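Local coordinates for protein galactose mutarotase related enzyme (Lactobacillus casei, PDB 3Q1N) that probably binds carbohydrates and may interconvert sugar anomers, as a member of the aldose 1-epimerase (galactose mutarotase) family, at residues D59-G64 with K103-E108; P51-S56 with G259-A264; F93-N98 with F107-A112; R44-L49 with L140-A145. One frame throughout, in Å; residues are numbered along the deposited sequence. Where two conformers were deposited one is given.

Contact 1: residues D59-G64 with K103-E108; sequences DQYRLG and KKFPFE
The phenol of Y61 reaches across to the end of helix 99-104 and gives its hydroxyl proton to the carbonyl of K104, with OH 2.6 Å from O. The oxygen lies at the edge of the Y61 ring, in its plane, and the donor sits on a lone pair of the carbonyl, at a C=O...OH angle of 137°. The ring leaves the backbone with CG between N and the carbonyl carbon (chi1 72°), the crowded position. The same hydroxyl touches the rim of the F105 ring, OH lying 3.5 Å from CD1. Y61 and L63 belong to strand 60-63, which forms a two-stranded antiparallel hairpin with strand 66-69; their side chains face the turn that follows the helix, where P106 is the centre of an inverse gamma turn. L63 meets this turn tip to tip: its CD1 is 3.6 Å from CD of P106 and 3.7 Å from CE2 of F107. Within the same segment, CD2 of F107 stands 3.4 Å above the centre of the F105 ring. W270 stacks on Y61, and M136 and P137 of strand 136-147 pack against F107.

Contact 2: residues P51-S56 with G259-A264; sequences PSIGKS and GLPDQA. With NO3 (nitrate ion), chain C.
I53 and P261 meet where two irregular loops pass side by side, one following strand 48-49 and the other following strand 251-258, within the galactose mutarotase-like β-sandwich fold. The apolar part of the contact is small. CD1 of I53 rests on the backbone of G259, 3.5 Å from its C atom, while CG2 is a looser 4.2 Å from CD of P261 and lies 3.5 Å from O2 of a bound nitrate. Both backbones come close at G54, where a CB would clash with that of P261, and a glycine at this position avoids the collision. Direct polar contacts are few: the amide of D262 makes a weak, long bond to O of K55, and CA of P261 offers a CH...O contact to O of I53.

Water does most of the bridging. One molecule donates toward OG of S52 and the carbonyls of I53 and K55, more acceptors than it has protons, and weakly accepts from the D262 amide. A second takes the I53 amide proton and donates to O of L260. The carboxylate of D262 is held mainly by the amide of N57, which bonds to OD2; a third water links that oxygen to OG of S56. The nitrate, probably from the crystallisation liquor, is bound by ND1 of H73 and by the backbone of G54, whose N lies 2.8 Å from nitrate O1.

Contact 3: residues F93-N98 with F107-A112; sequences FTQHQN and FEYTLA
Q95 and L111 form an antiparallel hydrogen-bonded pair, and each satisfies the other's backbone: N of Q95 lies 2.9 Å from O of L111, and the return bond from N of L111 to O of Q95 is nearly straight (170°). From the Q95/L111 face the extended side chain of Q95 brings OE1 to the hydroxyl of Y109, which donates to it over 2.7 Å from above the amide plane; NE2 of Q95 is taken by O of A76. The side chain of Q97 is bent at chi2 (-64°), and its OE1 accepts the amide of Y109 at 3.0 Å. O of Y109 receives a weak bond from ND1 of H96. One face of the Y109 ring lies against the H96-Q97 peptide, N of Q97 3.6 Å above its plane toward the rim. A leucine in place of Y109 would probably leave OE1 of Q95 without its hydroxyl donor and uncover that peptide. On the T94/T110 face, the CG2 methyls of T94 and T110 press together at a tight 3.5 Å, while OG1 of T110 is bonded to D131. The whole is an antiparallel β-pair in a large sheet, its strands joined through helix 99-104, with N98 at the N-cap, its OD1 weakly bonded to N of E100.

Contact 4: residues R44-L49 with L140-A145; sequences RHAPIL and LGFHPA. With EDO (1,2-ethanediol), chain J.
The methyl of A46 fits between P144 and F142: CB stands 3.5 Å from CA of P144 and 3.8 Å from CE1 of the phenylalanine ring. CD of P144 lies over the centre of one face of that ring. Further along, CG2 of I48 meets CD2 of L140, and L49 fills the hollow at G141, where a CB would come tight against its CD1. That CD1 reaches the edge of the H143 imidazole, whose CG is anti to the backbone N (chi1 -163°); CB of H143 lies beside P47, while W42 and W242, from outside the segments, meet the ring. Two bonds between L49 and G141 form the short antiparallel ladder; H143 N to P47 O and A145 N to H45 O carry the pairing on beyond it. NE2 of H143 gives a straight bond to O2 of an ethanediol, 2.7 Å away, probably from the crystallisation liquor and also bound by E255. An alanine at H143 would probably leave the diol without its imidazole donor and open a gap beside L49 and the two tryptophans. Such molecules often mark pockets, and a histidine and an acid sharing one are consistent with a sugar-binding site.

Along the chain come 44-49 of contact 4, 51-56 of contact 2 and 59-64 of contact 1, then 93-98, helix 99-104 and the overlapping 103-108 and 107-112; 140-145 completes contact 4 and 259-264 contact 2. Contact 4 lies about 4 Å from the centre of the chain; the centres of contacts 2, 3 and 1 are about 14, 17 and 21 Å from that of contact 4. I53 of contact 2 touches L140 and G141, L111 of contact 3 packs on I48, and F105 reaches P51. Contact 4 belongs to the sheet containing 48-49 and 136-147, contact 3 to the large antiparallel sheet with 90-96 and 109-118, and contact 1 carries the 60-63/66-69 hairpin, so the contacts tie these sheets together.

Contact 1: residues D59-G64 with K103-E108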
loop_
_atom_site.group_PDB
_atom_site.type_symbol
_atom_site.label_atom_id
_atom_site.label_comp_id
_atom_site.label_asym_id
_atom_site.label_seq_id
_atom_site.Cartn_x
_atom_site.Cartn_y
_atom_site.Cartn_z
ATOM N N ASP A 59 -16.573 -2.862 11.715
ATOM C CA ASP A 59 -15.312 -3.486 12.185
ATOM C C ASP A 59 -15.427 -4.991 12.350
ATOM O O ASP A 59 -14.897 -5.597 13.299
ATOM C CB ASP A 59 -14.841 -2.784 13.459
ATOM C CG ASP A 59 -14.460 -1.303 13.215
ATOM O OD1 ASP A 59 -13.782 -0.943 12.221
ATOM O OD2 ASP A 59 -14.791 -0.479 14.063
ATOM N N GLN A 60 -16.101 -5.612 11.401
ATOM C CA GLN A 60 -16.280 -7.071 11.417
ATOM C C GLN A 60 -16.490 -7.570 9.991
ATOM O O GLN A 60 -16.561 -6.776 9.026
ATOM C CB GLN A 60 -17.464 -7.475 12.328
ATOM C CG GLN A 60 -18.810 -6.996 11.819
ATOM C CD GLN A 60 -19.935 -7.126 12.865
ATOM O OE1 GLN A 60 -20.741 -8.046 12.796
ATOM N NE2 GLN A 60 -20.005 -6.189 13.784
ATOM N N TYR A 61 -16.514 -8.887 9.853
ATOM C CA TYR A 61 -16.736 -9.539 8.588
ATOM C C TYR A 61 -17.219 -10.949 8.795
ATOM O O TYR A 61 -17.324 -11.422 9.924
ATOM C CB TYR A 61 -15.458 -9.547 7.777
ATOM C CG TYR A 61 -14.385 -10.495 8.279
ATOM C CD1 TYR A 61 -13.646 -10.192 9.400
ATOM C CD2 TYR A 61 -14.101 -11.689 7.634
ATOM C CE1 TYR A 61 -12.643 -11.049 9.893
ATOM C CE2 TYR A 61 -13.090 -12.552 8.110
ATOM C CZ TYR A 61 -12.378 -12.234 9.235
ATOM O OH TYR A 61 -11.395 -13.073 9.743
ATOM N N ARG A 62 -17.524 -11.624 7.704
ATOM C CA ARG A 62 -17.970 -13.010 7.764
ATOM C C ARG A 62 -17.015 -13.974 7.066
ATOM O O ARG A 62 -16.348 -13.618 6.069
ATOM C CB ARG A 62 -19.342 -13.167 7.118
ATOM C CG ARG A 62 -20.479 -12.651 7.984
ATOM C CD ARG A 62 -21.710 -12.418 7.151
ATOM N NE ARG A 62 -22.331 -13.677 6.732
ATOM C CZ ARG A 62 -22.902 -13.912 5.538
ATOM N NH1 ARG A 62 -22.908 -12.988 4.572
ATOM N NH2 ARG A 62 -23.474 -15.097 5.298
ATOM N N LEU A 63 -16.998 -15.206 7.589
ATOM C CA LEU A 63 -16.472 -16.370 6.860
ATOM C C LEU A 63 -17.627 -17.336 6.762
ATOM O O LEU A 63 -17.945 -18.036 7.729
ATOM C CB LEU A 63 -15.247 -16.988 7.542
ATOM C CG LEU A 63 -14.048 -16.072 7.631
ATOM C CD1 LEU A 63 -13.008 -16.566 8.655
ATOM C CD2 LEU A 63 -13.430 -15.876 6.207
ATOM N N GLY A 64 -18.291 -17.326 5.619
ATOM C CA GLY A 64 -19.529 -18.054 5.452
ATOM C C GLY A 64 -20.531 -17.475 6.423
ATOM O O GLY A 64 -20.807 -16.271 6.388
ATOM N N LYS A 103 -7.966 -14.776 16.809
ATOM C CA LYS A 103 -9.302 -14.302 17.231
ATOM C C LYS A 103 -9.983 -13.471 16.159
ATOM O O LYS A 103 -11.229 -13.465 16.077
ATOM C CB LYS A 103 -9.215 -13.497 18.547
ATOM C CG LYS A 103 -8.811 -14.393 19.721
ATOM C CD LYS A 103 -8.710 -13.658 21.120
ATOM C CE LYS A 103 -7.315 -13.009 21.365
ATOM N NZ LYS A 103 -6.862 -12.913 22.844
ATOM N N LYS A 104 -9.182 -12.796 15.340
ATOM C CA LYS A 104 -9.704 -11.969 14.264
ATOM C C LYS A 104 -9.839 -12.744 12.955
ATOM O O LYS A 104 -10.624 -12.363 12.128
ATOM C CB LYS A 104 -8.813 -10.748 14.001
ATOM C CG LYS A 104 -8.842 -9.729 15.127
ATOM C CD LYS A 104 -8.017 -8.525 14.781
ATOM C CE LYS A 104 -8.172 -7.414 15.810
ATOM N NZ LYS A 104 -7.435 -7.737 17.069
ATOM N N PHE A 105 -9.007 -13.770 12.777
ATOM C CA PHE A 105 -8.720 -14.338 11.482
ATOM C C PHE A 105 -8.212 -15.767 11.760
ATOM O O PHE A 105 -7.049 -15.970 12.127
ATOM C CB PHE A 105 -7.679 -13.455 10.810
ATOM C CG PHE A 105 -7.325 -13.819 9.387
ATOM C CD1 PHE A 105 -8.255 -13.691 8.330
ATOM C CD2 PHE A 105 -6.047 -14.331 9.075
ATOM C CE1 PHE A 105 -7.876 -13.966 6.975
ATOM C CE2 PHE A 105 -5.691 -14.603 7.743
ATOM C CZ PHE A 105 -6.576 -14.448 6.724
ATOM N N PRO A 106 -9.109 -16.750 11.678
ATOM C CA PRO A 106 -8.801 -18.084 12.256
ATOM C C PRO A 106 -7.983 -18.975 11.322
ATOM O O PRO A 106 -8.387 -20.097 10.958
ATOM C CB PRO A 106 -10.201 -18.641 12.530
ATOM C CG PRO A 106 -11.053 -18.036 11.460
ATOM C CD PRO A 106 -10.517 -16.642 11.257
ATOM N N PHE A 107 -6.851 -18.422 10.875
ATOM C CA PHE A 107 -5.995 -19.074 9.912
ATOM C C PHE A 107 -4.559 -19.009 10.356
ATOM O O PHE A 107 -4.037 -17.959 10.765
ATOM C CB PHE A 107 -6.103 -18.401 8.502
ATOM C CG PHE A 107 -7.475 -18.419 7.934
ATOM C CD1 PHE A 107 -7.951 -19.538 7.282
ATOM C CD2 PHE A 107 -8.329 -17.320 8.054
ATOM C CE1 PHE A 107 -9.241 -19.578 6.795
ATOM C CE2 PHE A 107 -9.600 -17.366 7.558
ATOM C CZ PHE A 107 -10.050 -18.512 6.915
ATOM N N GLU A 108 -3.885 -20.150 10.232
ATOM C CA GLU A 108 -2.439 -20.168 10.189
ATOM C C GLU A 108 -1.927 -19.649 8.847
ATOM O O GLU A 108 -2.431 -20.002 7.770
ATOM C CB GLU A 108 -1.888 -21.572 10.511
ATOM C CG GLU A 108 -2.379 -22.084 11.849
ATOM C CD GLU A 108 -1.593 -23.251 12.372
ATOM O OE1 GLU A 108 -0.877 -23.902 11.605
ATOM O OE2 GLU A 108 -1.735 -23.538 13.598
#

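Contact 2: residues P51-S56 with G259-A264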
loop_
_atom_site.group_PDB
_atom_site.type_symbol
_atom_site.label_atom_id
_atom_site.label_comp_id
_atom_site.label_asym_id
_atom_site.label_seq_id
_atom_site.Cartn_x
_atom_site.Cartn_y
_atom_site.Cartn_z
ATOM N N PRO A 51 -4.606 -8.882 6.782
ATOM C CA PRO A 51 -5.266 -9.462 5.617
ATOM C C PRO A 51 -6.436 -8.630 5.070
ATOM O O PRO A 51 -7.229 -9.137 4.277
ATOM C CB PRO A 51 -5.738 -10.823 6.138
ATOM C CG PRO A 51 -6.087 -10.548 7.542
ATOM C CD PRO A 51 -5.099 -9.491 8.032
ATOM N N SER A 52 -6.568 -7.390 5.526
ATOM C CA SER A 52 -7.590 -6.465 5.032
ATOM C C SER A 52 -6.912 -5.128 4.667
ATOM O O SER A 52 -5.933 -4.741 5.307
ATOM C CB SER A 52 -8.612 -6.252 6.140
ATOM O OG SER A 52 -9.751 -5.562 5.707
ATOM N N ILE A 53 -7.448 -4.452 3.677
ATOM C CA ILE A 53 -7.076 -3.100 3.298
ATOM C C ILE A 53 -8.199 -2.179 3.719
ATOM O O ILE A 53 -9.369 -2.435 3.461
ATOM C CB ILE A 53 -6.837 -3.054 1.772
ATOM C CG1 ILE A 53 -5.569 -3.832 1.404
ATOM C CG2 ILE A 53 -6.754 -1.576 1.266
ATOM C CD1 ILE A 53 -5.493 -4.109 -0.154
ATOM N N GLY A 54 -7.869 -1.084 4.391
ATOM C CA GLY A 54 -8.911 -0.150 4.756
ATOM C C GLY A 54 -9.806 -0.630 5.871
ATOM O O GLY A 54 -9.423 -1.477 6.675
ATOM N N LYS A 55 -11.015 -0.089 5.901
ATOM C CA LYS A 55 -11.951 -0.364 6.981
ATOM C C LYS A 55 -12.873 -1.533 6.608
ATOM O O LYS A 55 -13.132 -1.766 5.453
ATOM C CB LYS A 55 -12.816 0.871 7.321
ATOM C CG LYS A 55 -12.161 1.928 8.230
ATOM C CD LYS A 55 -13.195 3.008 8.595
ATOM C CE LYS A 55 -12.658 4.074 9.511
ATOM N NZ LYS A 55 -13.631 5.245 9.667
ATOM N N SER A 56 -13.339 -2.228 7.630
ATOM C CA SER A 56 -14.307 -3.300 7.563
ATOM C C SER A 56 -15.668 -2.800 8.078
ATOM O O SER A 56 -15.721 -2.035 9.054
ATOM C CB SER A 56 -13.859 -4.520 8.404
ATOM O OG SER A 56 -12.787 -5.189 7.799
ATOM N N GLY A 259 -6.377 -5.933 -3.276
ATOM C CA GLY A 259 -7.582 -5.979 -2.478
ATOM C C GLY A 259 -8.157 -4.579 -2.427
ATOM O O GLY A 259 -7.661 -3.660 -3.079
ATOM N N LEU A 260 -9.291 -4.461 -1.747
ATOM C CA LEU A 260 -10.049 -3.204 -1.696
ATOM C C LEU A 260 -10.721 -3.052 -0.355
ATOM O O LEU A 260 -11.111 -4.048 0.279
ATOM C CB LEU A 260 -11.139 -3.225 -2.756
ATOM C CG LEU A 260 -10.743 -3.196 -4.248
ATOM C CD1 LEU A 260 -11.910 -3.480 -5.134
ATOM C CD2 LEU A 260 -10.087 -1.858 -4.536
ATOM N N PRO A 261 -10.897 -1.794 0.101
ATOM C CA PRO A 261 -11.740 -1.592 1.280
ATOM C C PRO A 261 -13.134 -2.153 1.056
ATOM O O PRO A 261 -13.580 -2.302 -0.076
ATOM C CB PRO A 261 -11.835 -0.057 1.378
ATOM C CG PRO A 261 -10.639 0.453 0.545
ATOM C CD PRO A 261 -10.459 -0.530 -0.522
ATOM N N ASP A 262 -13.872 -2.421 2.130
ATOM C CA ASP A 262 -15.204 -2.909 1.989
ATOM C C ASP A 262 -16.117 -1.918 1.249
ATOM O O ASP A 262 -15.984 -0.690 1.348
ATOM C CB ASP A 262 -15.829 -3.139 3.361
ATOM C CG ASP A 262 -15.791 -4.594 3.836
ATOM O OD1 ASP A 262 -15.711 -5.545 3.005
ATOM O OD2 ASP A 262 -15.906 -4.778 5.068
ATOM N N GLN A 263 -17.067 -2.498 0.524
ATOM C CA GLN A 263 -18.235 -1.762 0.037
ATOM C C GLN A 263 -19.200 -1.597 1.208
ATOM O O GLN A 263 -19.530 -2.556 1.874
ATOM C CB GLN A 263 -18.926 -2.517 -1.102
ATOM C CG GLN A 263 -20.193 -1.795 -1.534
ATOM C CD GLN A 263 -20.801 -2.271 -2.841
ATOM O OE1 GLN A 263 -20.195 -3.061 -3.601
ATOM N NE2 GLN A 263 -22.027 -1.809 -3.115
ATOM N N ALA A 264 -19.653 -0.361 1.440
ATOM C CA ALA A 264 -20.536 -0.017 2.571
ATOM C C ALA A 264 -21.779 -0.904 2.632
ATOM O O ALA A 264 -22.381 -1.252 1.628
ATOM C CB ALA A 264 -20.975 1.445 2.468
HETATM N N NO3 C . -5.572 1.426 4.323
HETATM O O1 NO3 C . -5.619 0.331 5.171
HETATM O O2 NO3 C . -5.982 1.388 3.012
HETATM O O3 NO3 C . -5.161 2.636 4.814
HETATM O O HOH W 1 -11.615 -3.767 4.130
HETATM O O HOH W 2 -9.512 -5.556 2.027
HETATM O O HOH W 3 -13.831 -6.467 5.674
#

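Contact 3: residues F93-N98 with F107-A112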
loop_
_atom_site.group_PDB
_atom_site.type_symbol
_atom_site.label_atom_id
_atom_site.label_comp_id
_atom_site.label_asym_id
_atom_site.label_seq_id
_atom_site.Cartn_x
_atom_site.Cartn_y
_atom_site.Cartn_z
ATOM N N PHE A 93 11.842 -10.537 5.979
ATOM C CA PHE A 93 11.025 -10.475 7.182
ATOM C C PHE A 93 9.878 -11.465 7.093
ATOM O O PHE A 93 9.202 -11.540 6.077
ATOM C CB PHE A 93 10.415 -9.074 7.316
ATOM C CG PHE A 93 11.400 -7.994 7.651
ATOM C CD1 PHE A 93 11.733 -7.727 8.964
ATOM C CD2 PHE A 93 11.956 -7.200 6.653
ATOM C CE1 PHE A 93 12.617 -6.701 9.321
ATOM C CE2 PHE A 93 12.869 -6.168 6.972
ATOM C CZ PHE A 93 13.215 -5.906 8.310
ATOM N N THR A 94 9.594 -12.184 8.169
ATOM C CA THR A 94 8.576 -13.205 8.148
ATOM C C THR A 94 7.712 -13.130 9.393
ATOM O O THR A 94 8.203 -13.056 10.503
ATOM C CB THR A 94 9.199 -14.627 8.082
ATOM O OG1 THR A 94 10.082 -14.727 6.952
ATOM C CG2 THR A 94 8.088 -15.710 7.890
ATOM N N GLN A 95 6.397 -13.089 9.162
ATOM C CA GLN A 95 5.389 -13.136 10.240
ATOM C C GLN A 95 4.486 -14.363 10.083
ATOM O O GLN A 95 4.119 -14.754 8.981
ATOM C CB GLN A 95 4.559 -11.869 10.198
ATOM C CG GLN A 95 3.583 -11.739 11.352
ATOM C CD GLN A 95 2.732 -10.504 11.228
ATOM O OE1 GLN A 95 1.631 -10.587 10.629
ATOM N NE2 GLN A 95 3.189 -9.366 11.753
ATOM N N HIS A 96 4.086 -14.930 11.211
ATOM C CA HIS A 96 3.084 -15.979 11.279
ATOM C C HIS A 96 1.969 -15.495 12.212
ATOM O O HIS A 96 2.106 -14.471 12.919
ATOM C CB HIS A 96 3.718 -17.240 11.897
ATOM C CG HIS A 96 4.835 -17.837 11.097
ATOM N ND1 HIS A 96 4.618 -18.761 10.090
ATOM C CD2 HIS A 96 6.178 -17.661 11.161
ATOM C CE1 HIS A 96 5.791 -19.125 9.568
ATOM N NE2 HIS A 96 6.745 -18.435 10.163
ATOM N N GLN A 97 0.864 -16.232 12.224
ATOM C CA GLN A 97 -0.222 -15.997 13.131
ATOM C C GLN A 97 0.220 -16.065 14.594
ATOM O O GLN A 97 1.235 -16.673 14.930
ATOM C CB GLN A 97 -1.362 -17.002 12.883
ATOM C CG GLN A 97 -1.144 -18.419 13.426
ATOM C CD GLN A 97 -0.002 -19.191 12.810
ATOM O OE1 GLN A 97 0.325 -19.008 11.651
ATOM N NE2 GLN A 97 0.545 -20.151 13.562
ATOM N N ASN A 98 -0.612 -15.489 15.446
ATOM C CA ASN A 98 -0.451 -15.588 16.885
ATOM C C ASN A 98 -1.841 -15.707 17.537
ATOM O O ASN A 98 -2.873 -15.613 16.862
ATOM C CB ASN A 98 0.418 -14.432 17.391
ATOM C CG ASN A 98 -0.218 -13.080 17.207
ATOM O OD1 ASN A 98 -1.285 -12.847 17.661
ATOM N ND2 ASN A 98 0.513 -12.143 16.559
ATOM N N PHE A 107 -6.851 -18.422 10.875
ATOM C CA PHE A 107 -5.995 -19.074 9.912
ATOM C C PHE A 107 -4.559 -19.009 10.356
ATOM O O PHE A 107 -4.037 -17.959 10.765
ATOM C CB PHE A 107 -6.103 -18.401 8.502
ATOM C CG PHE A 107 -7.475 -18.419 7.934
ATOM C CD1 PHE A 107 -7.951 -19.538 7.282
ATOM C CD2 PHE A 107 -8.329 -17.320 8.054
ATOM C CE1 PHE A 107 -9.241 -19.578 6.795
ATOM C CE2 PHE A 107 -9.600 -17.366 7.558
ATOM C CZ PHE A 107 -10.050 -18.512 6.915
ATOM N N GLU A 108 -3.885 -20.150 10.232
ATOM C CA GLU A 108 -2.439 -20.168 10.189
ATOM C C GLU A 108 -1.927 -19.649 8.847
ATOM O O GLU A 108 -2.431 -20.002 7.770
ATOM C CB GLU A 108 -1.888 -21.572 10.511
ATOM C CG GLU A 108 -2.379 -22.084 11.849
ATOM C CD GLU A 108 -1.593 -23.251 12.372
ATOM O OE1 GLU A 108 -0.877 -23.902 11.605
ATOM O OE2 GLU A 108 -1.735 -23.538 13.598
ATOM N N TYR A 109 -0.953 -18.740 8.926
ATOM C CA TYR A 109 -0.403 -18.120 7.731
ATOM C C TYR A 109 1.055 -17.825 7.864
ATOM O O TYR A 109 1.587 -17.710 8.990
ATOM C CB TYR A 109 -1.177 -16.823 7.366
ATOM C CG TYR A 109 -0.942 -15.646 8.327
ATOM C CD1 TYR A 109 0.195 -14.814 8.195
ATOM C CD2 TYR A 109 -1.817 -15.398 9.399
ATOM C CE1 TYR A 109 0.392 -13.774 9.063
ATOM C CE2 TYR A 109 -1.603 -14.368 10.283
ATOM C CZ TYR A 109 -0.509 -13.549 10.122
ATOM O OH TYR A 109 -0.272 -12.498 11.016
ATOM N N THR A 110 1.678 -17.622 6.711
ATOM C CA THR A 110 3.002 -17.006 6.665
ATOM C C THR A 110 2.925 -15.808 5.732
ATOM O O THR A 110 2.354 -15.895 4.660
ATOM C CB THR A 110 4.090 -17.945 6.178
ATOM O OG1 THR A 110 4.148 -19.112 7.001
ATOM C CG2 THR A 110 5.475 -17.253 6.223
ATOM N N LEU A 111 3.459 -14.665 6.187
ATOM C CA LEU A 111 3.601 -13.509 5.352
ATOM C C LEU A 111 5.065 -13.171 5.325
ATOM O O LEU A 111 5.636 -12.804 6.344
ATOM C CB LEU A 111 2.762 -12.330 5.893
ATOM C CG LEU A 111 2.927 -10.995 5.203
ATOM C CD1 LEU A 111 2.587 -11.125 3.694
ATOM C CD2 LEU A 111 2.039 -9.927 5.914
ATOM N N ALA A 112 5.674 -13.295 4.147
ATOM C CA ALA A 112 7.098 -13.077 4.011
ATOM C C ALA A 112 7.317 -11.927 3.053
ATOM O O ALA A 112 6.641 -11.810 2.034
ATOM C CB ALA A 112 7.854 -14.342 3.568
#

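Contact 4: residues R44-L49 with L140-A145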
loop_
_atom_site.group_PDB
_atom_site.type_symbol
_atom_site.label_atom_id
_atom_site.label_comp_id
_atom_site.label_asym_id
_atom_site.label_seq_id
_atom_site.Cartn_x
_atom_site.Cartn_y
_atom_site.Cartn_z
ATOM N N ARG A 44 2.733 7.526 10.648
ATOM C CA ARG A 44 3.317 6.310 10.090
ATOM C C ARG A 44 4.136 6.635 8.838
ATOM O O ARG A 44 4.288 7.822 8.492
ATOM C CB ARG A 44 2.230 5.315 9.808
ATOM C CG ARG A 44 1.478 4.985 11.089
ATOM C CD ARG A 44 0.280 4.176 10.837
ATOM N NE ARG A 44 -0.511 4.015 12.066
ATOM C CZ ARG A 44 -0.347 3.044 12.975
ATOM N NH1 ARG A 44 0.569 2.083 12.851
ATOM N NH2 ARG A 44 -1.153 3.016 14.038
ATOM N N HIS A 45 4.699 5.607 8.199
ATOM C CA HIS A 45 5.597 5.854 7.056
ATOM C C HIS A 45 5.127 5.069 5.811
ATOM O O HIS A 45 4.871 5.640 4.760
ATOM C CB HIS A 45 7.065 5.454 7.398
ATOM C CG HIS A 45 7.561 5.958 8.715
ATOM N ND1 HIS A 45 8.369 7.073 8.824
ATOM C CD2 HIS A 45 7.357 5.509 9.980
ATOM C CE1 HIS A 45 8.660 7.277 10.107
ATOM N NE2 HIS A 45 8.072 6.334 10.827
ATOM N N ALA A 46 5.046 3.750 5.947
ATOM C CA ALA A 46 4.711 2.863 4.812
ATOM C C ALA A 46 4.223 1.484 5.279
ATOM O O ALA A 46 4.892 0.447 5.021
ATOM C CB ALA A 46 5.969 2.734 3.846
ATOM N N PRO A 47 3.082 1.459 5.983
ATOM C CA PRO A 47 2.639 0.168 6.504
ATOM C C PRO A 47 2.264 -0.899 5.476
ATOM O O PRO A 47 1.814 -0.598 4.335
ATOM C CB PRO A 47 1.384 0.493 7.321
ATOM C CG PRO A 47 1.331 1.973 7.436
ATOM C CD PRO A 47 2.208 2.572 6.386
ATOM N N ILE A 48 2.412 -2.148 5.936
ATOM C CA ILE A 48 1.867 -3.291 5.235
ATOM C C ILE A 48 0.439 -3.507 5.703
ATOM O O ILE A 48 0.155 -3.405 6.920
ATOM C CB ILE A 48 2.726 -4.566 5.478
ATOM C CG1 ILE A 48 4.103 -4.376 4.847
ATOM C CG2 ILE A 48 2.003 -5.822 4.867
ATOM C CD1 ILE A 48 5.137 -5.506 5.174
ATOM N N LEU A 49 -0.448 -3.801 4.757
ATOM C CA LEU A 49 -1.896 -3.971 4.988
ATOM C C LEU A 49 -2.240 -5.432 4.719
ATOM O O LEU A 49 -2.244 -5.872 3.582
ATOM C CB LEU A 49 -2.690 -3.043 4.063
ATOM C CG LEU A 49 -2.255 -1.583 3.945
ATOM C CD1 LEU A 49 -3.137 -0.877 2.899
ATOM C CD2 LEU A 49 -2.314 -0.869 5.285
ATOM N N LEU A 140 -3.926 -7.935 0.405
ATOM C CA LEU A 140 -2.573 -7.472 0.770
ATOM C C LEU A 140 -2.318 -6.147 0.080
ATOM O O LEU A 140 -2.513 -6.023 -1.131
ATOM C CB LEU A 140 -1.504 -8.495 0.341
ATOM C CG LEU A 140 -0.052 -8.135 0.743
ATOM C CD1 LEU A 140 0.621 -7.164 -0.188
ATOM C CD2 LEU A 140 -0.012 -7.590 2.137
ATOM N N GLY A 141 -1.897 -5.150 0.844
ATOM C CA GLY A 141 -1.513 -3.860 0.258
ATOM C C GLY A 141 -0.274 -3.287 0.934
ATOM O O GLY A 141 0.169 -3.768 1.996
ATOM N N PHE A 142 0.298 -2.278 0.296
ATOM C CA PHE A 142 1.482 -1.557 0.793
ATOM C C PHE A 142 1.113 -0.048 0.689
ATOM O O PHE A 142 0.576 0.386 -0.340
ATOM C CB PHE A 142 2.660 -1.959 -0.096
ATOM C CG PHE A 142 3.957 -1.193 0.138
ATOM C CD1 PHE A 142 4.466 -0.924 1.395
ATOM C CD2 PHE A 142 4.680 -0.808 -0.948
ATOM C CE1 PHE A 142 5.648 -0.252 1.544
ATOM C CE2 PHE A 142 5.859 -0.153 -0.820
ATOM C CZ PHE A 142 6.354 0.132 0.418
ATOM N N HIS A 143 1.397 0.726 1.727
ATOM C CA HIS A 143 0.866 2.079 1.951
ATOM C C HIS A 143 1.975 3.151 2.142
ATOM O O HIS A 143 1.963 3.900 3.107
ATOM C CB HIS A 143 -0.026 1.960 3.233
ATOM C CG HIS A 143 -1.003 3.085 3.474
ATOM N ND1 HIS A 143 -0.616 4.381 3.734
ATOM C CD2 HIS A 143 -2.349 3.064 3.616
ATOM C CE1 HIS A 143 -1.682 5.124 3.990
ATOM N NE2 HIS A 143 -2.751 4.347 3.944
ATOM N N PRO A 144 2.919 3.285 1.182
ATOM C CA PRO A 144 4.015 4.250 1.384
ATOM C C PRO A 144 3.562 5.676 1.145
ATOM O O PRO A 144 2.885 5.941 0.167
ATOM C CB PRO A 144 5.021 3.845 0.315
ATOM C CG PRO A 144 4.227 3.184 -0.739
ATOM C CD PRO A 144 3.200 2.414 0.030
ATOM N N ALA A 145 3.987 6.576 2.005
ATOM C CA ALA A 145 3.774 8.015 1.825
ATOM C C ALA A 145 5.116 8.604 1.379
ATOM O O ALA A 145 6.149 8.366 1.990
ATOM C CB ALA A 145 3.359 8.643 3.116
HETATM C C1 EDO J . -5.555 5.450 2.121
HETATM O O1 EDO J . -5.471 4.016 2.002
HETATM C C2 EDO J . -6.015 5.904 3.488
HETATM O O2 EDO J . -5.122 5.448 4.530
#